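Local coordinates for protein translation initiation factor 6 (Methanocaldococcus jannaschii, PDB 1G61) that binds the 50S ribosomal subunit and prevents its association with the 30S subunit into the 70S initiation complex, at residues I111-L119 with F174-E182. Residues are numbered along the deposited sequence; the frame is centred on the assembly and turned at random.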
# COMPACT_ATOMS: atom_id res chain seq x y z
N ILE A 111 3.29 -1.53 7.84
CA ILE A 111 4.42 -1.79 6.95
C ILE A 111 4.26 -0.92 5.70
O ILE A 111 3.13 -0.80 5.16
CB ILE A 111 4.44 -3.28 6.56
CG1 ILE A 111 4.60 -4.16 7.81
CG2 ILE A 111 5.53 -3.56 5.51
CD1 ILE A 111 4.39 -5.66 7.56
N LEU A 112 5.37 -0.40 5.23
CA LEU A 112 5.40 0.44 4.04
C LEU A 112 6.51 -0.08 3.13
O LEU A 112 7.66 -0.03 3.57
CB LEU A 112 5.67 1.87 4.48
CG LEU A 112 5.80 2.96 3.44
CD1 LEU A 112 4.44 3.24 2.80
CD2 LEU A 112 6.33 4.23 4.11
N THR A 113 6.22 -0.56 1.94
CA THR A 113 7.23 -1.21 1.11
C THR A 113 7.10 -0.85 -0.34
O THR A 113 5.98 -0.70 -0.86
CB THR A 113 7.17 -2.74 1.29
OG1 THR A 113 8.35 -3.34 0.72
CG2 THR A 113 5.93 -3.39 0.65
N ASN A 114 8.26 -0.77 -1.01
CA ASN A 114 8.24 -0.85 -2.47
C ASN A 114 9.06 -2.08 -2.86
O ASN A 114 9.21 -3.02 -2.02
CB ASN A 114 8.67 0.43 -3.16
CG ASN A 114 10.10 0.84 -2.86
OD1 ASN A 114 10.86 0.08 -2.25
ND2 ASN A 114 10.48 2.05 -3.32
N ASP A 115 9.63 -2.15 -4.06
CA ASP A 115 10.42 -3.32 -4.47
C ASP A 115 11.89 -3.18 -4.11
O ASP A 115 12.65 -4.07 -4.52
CB ASP A 115 10.29 -3.52 -5.99
CG ASP A 115 8.87 -3.89 -6.37
OD1 ASP A 115 8.07 -4.29 -5.51
OD2 ASP A 115 8.48 -3.73 -7.55
N LYS A 116 12.26 -2.13 -3.37
CA LYS A 116 13.64 -1.83 -3.03
C LYS A 116 13.86 -1.67 -1.53
O LYS A 116 15.03 -1.79 -1.12
CB LYS A 116 14.15 -0.55 -3.77
CG LYS A 116 14.14 -0.78 -5.29
CD LYS A 116 14.44 0.47 -6.10
CE LYS A 116 13.23 1.37 -6.21
NZ LYS A 116 13.56 2.60 -7.01
N GLY A 117 12.82 -1.43 -0.71
CA GLY A 117 13.04 -1.22 0.75
C GLY A 117 11.67 -1.22 1.44
O GLY A 117 10.63 -0.99 0.80
N ALA A 118 11.75 -1.46 2.73
CA ALA A 118 10.53 -1.47 3.56
C ALA A 118 10.82 -0.89 4.92
O ALA A 118 11.91 -1.08 5.49
CB ALA A 118 10.02 -2.93 3.68
N LEU A 119 9.79 -0.19 5.44
CA LEU A 119 9.81 0.34 6.80
C LEU A 119 8.70 -0.38 7.58
O LEU A 119 7.59 -0.57 7.08
CB LEU A 119 9.54 1.85 6.78
CG LEU A 119 9.71 2.58 8.11
CD1 LEU A 119 11.18 2.62 8.54
CD2 LEU A 119 9.17 4.01 7.99
N PHE A 174 16.08 10.09 4.99
CA PHE A 174 16.13 8.68 5.35
C PHE A 174 15.20 7.85 4.50
O PHE A 174 15.59 6.78 4.02
CB PHE A 174 15.79 8.59 6.85
CG PHE A 174 15.54 7.14 7.29
CD1 PHE A 174 16.56 6.23 7.53
CD2 PHE A 174 14.23 6.71 7.44
CE1 PHE A 174 16.27 4.92 7.92
CE2 PHE A 174 13.97 5.41 7.83
CZ PHE A 174 14.98 4.50 8.07
N LEU A 175 13.95 8.29 4.34
CA LEU A 175 12.98 7.53 3.55
C LEU A 175 13.39 7.46 2.08
O LEU A 175 13.28 6.45 1.39
CB LEU A 175 11.59 8.16 3.66
CG LEU A 175 11.02 8.11 5.09
CD1 LEU A 175 9.79 9.01 5.21
CD2 LEU A 175 10.73 6.70 5.59
N LYS A 176 13.89 8.58 1.58
CA LYS A 176 14.32 8.62 0.18
C LYS A 176 15.41 7.60 -0.04
O LYS A 176 15.45 6.89 -1.05
CB LYS A 176 14.74 10.05 -0.16
CG LYS A 176 15.04 10.25 -1.62
CD LYS A 176 15.42 11.72 -1.82
CE LYS A 176 15.51 11.97 -3.32
NZ LYS A 176 16.35 13.18 -3.53
N SER A 177 16.34 7.49 0.92
CA SER A 177 17.45 6.55 0.84
C SER A 177 16.96 5.13 0.99
O SER A 177 17.33 4.22 0.23
CB SER A 177 18.48 6.93 1.94
OG SER A 177 19.49 5.95 1.99
N LEU A 178 16.06 4.86 1.97
CA LEU A 178 15.56 3.51 2.23
C LEU A 178 14.82 2.94 1.03
O LEU A 178 14.95 1.78 0.67
CB LEU A 178 14.62 3.51 3.45
CG LEU A 178 13.92 2.21 3.79
CD1 LEU A 178 14.91 1.09 4.06
CD2 LEU A 178 12.99 2.44 4.98
N PHE A 179 14.01 3.78 0.37
CA PHE A 179 13.15 3.34 -0.70
C PHE A 179 13.81 3.54 -2.07
O PHE A 179 13.25 3.07 -3.08
CB PHE A 179 11.81 4.11 -0.62
CG PHE A 179 11.00 3.70 0.59
CD1 PHE A 179 10.59 4.65 1.52
CD2 PHE A 179 10.65 2.35 0.78
CE1 PHE A 179 9.82 4.26 2.62
CE2 PHE A 179 9.88 1.98 1.87
CZ PHE A 179 9.49 2.93 2.78
N LYS A 180 14.98 4.18 -2.10
CA LYS A 180 15.76 4.38 -3.33
C LYS A 180 14.92 5.05 -4.40
O LYS A 180 14.87 4.62 -5.56
CB LYS A 180 16.34 3.07 -3.83
CG LYS A 180 17.40 2.43 -2.98
CD LYS A 180 18.49 3.46 -2.76
CE LYS A 180 19.54 3.04 -1.76
NZ LYS A 180 19.93 4.27 -0.99
N VAL A 181 14.24 6.14 -4.01
CA VAL A 181 13.38 6.89 -4.93
C VAL A 181 13.98 8.26 -5.25
O VAL A 181 14.68 8.85 -4.44
CB VAL A 181 11.95 7.08 -4.39
CG1 VAL A 181 11.28 5.71 -4.38
CG2 VAL A 181 11.91 7.68 -2.99
N GLU A 182 13.69 8.77 -6.45
CA GLU A 182 14.26 10.08 -6.81
C GLU A 182 13.24 11.16 -6.51
O GLU A 182 13.61 12.35 -6.46
CB GLU A 182 14.66 10.18 -8.27
CG GLU A 182 15.72 9.20 -8.74
CD GLU A 182 17.08 9.29 -8.08
OE1 GLU A 182 17.48 10.31 -7.46
OE2 GLU A 182 17.81 8.28 -8.17
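The ring of Phe179 meets the hairpin 111-119 edge-on at two backbone carbonyls: CE2 lies 3.2 Å from Gly117 O and 3.4 Å from Leu112 O, both oxygens near the ring plane, where the slightly positive C-H rim faces them. Leu112 O also accepts from Leu119 N, and Gly117 O from Asn114 N, so the ring edge rests on the rungs of the hairpin ladder. Leu112 CD2 is 3.7 Å from Phe179 CZ, the two side chains at about a right angle. Leu178 CD2 lies over one ring face, offset toward the rim, and also touches Leu119 CB. Leu119 divides its branches between residues farther back along the helix: CD1 at the edge of the Phe174 ring, CD2 against Leu175.

Beside the ring, Asn114 ND2 gives a nearly straight bond (3.0 Å, 173°) to a lone pair of Phe179 O. The amide is turned 81° from the ring plane. With chi1 at 62°, CG stands between the backbone N and the carbonyl carbon, which lets OD1 turn back over the loop; Gly117 N approaches it nearly on the extension of the C=O bond, Lys116 N from above the carbonyl plane. ND2 also binds Thr157 O. Replacing the amide by the methyl of an alanine is likely to leave Phe179 O without this donor and the two loop N-H groups without their shared acceptor, so that the turn could shift against the helix end. Lys116, its chain bent at chi3, passes Phe179 O and brings NZ 2.8 Å from Lys180 O, above that carbonyl plane; Asn158 O is a second acceptor. Gly117 CA makes a CA-H...O contact with Leu178 O, which a CB here would strike.

The arrangement joins an Asx turn in a β-hairpin to a Schellman motif ending helix 169-179, with Lys180 as its positive-phi C′ residue, in the pentein fold of the eIF-6 family, a ring of alpha-beta units.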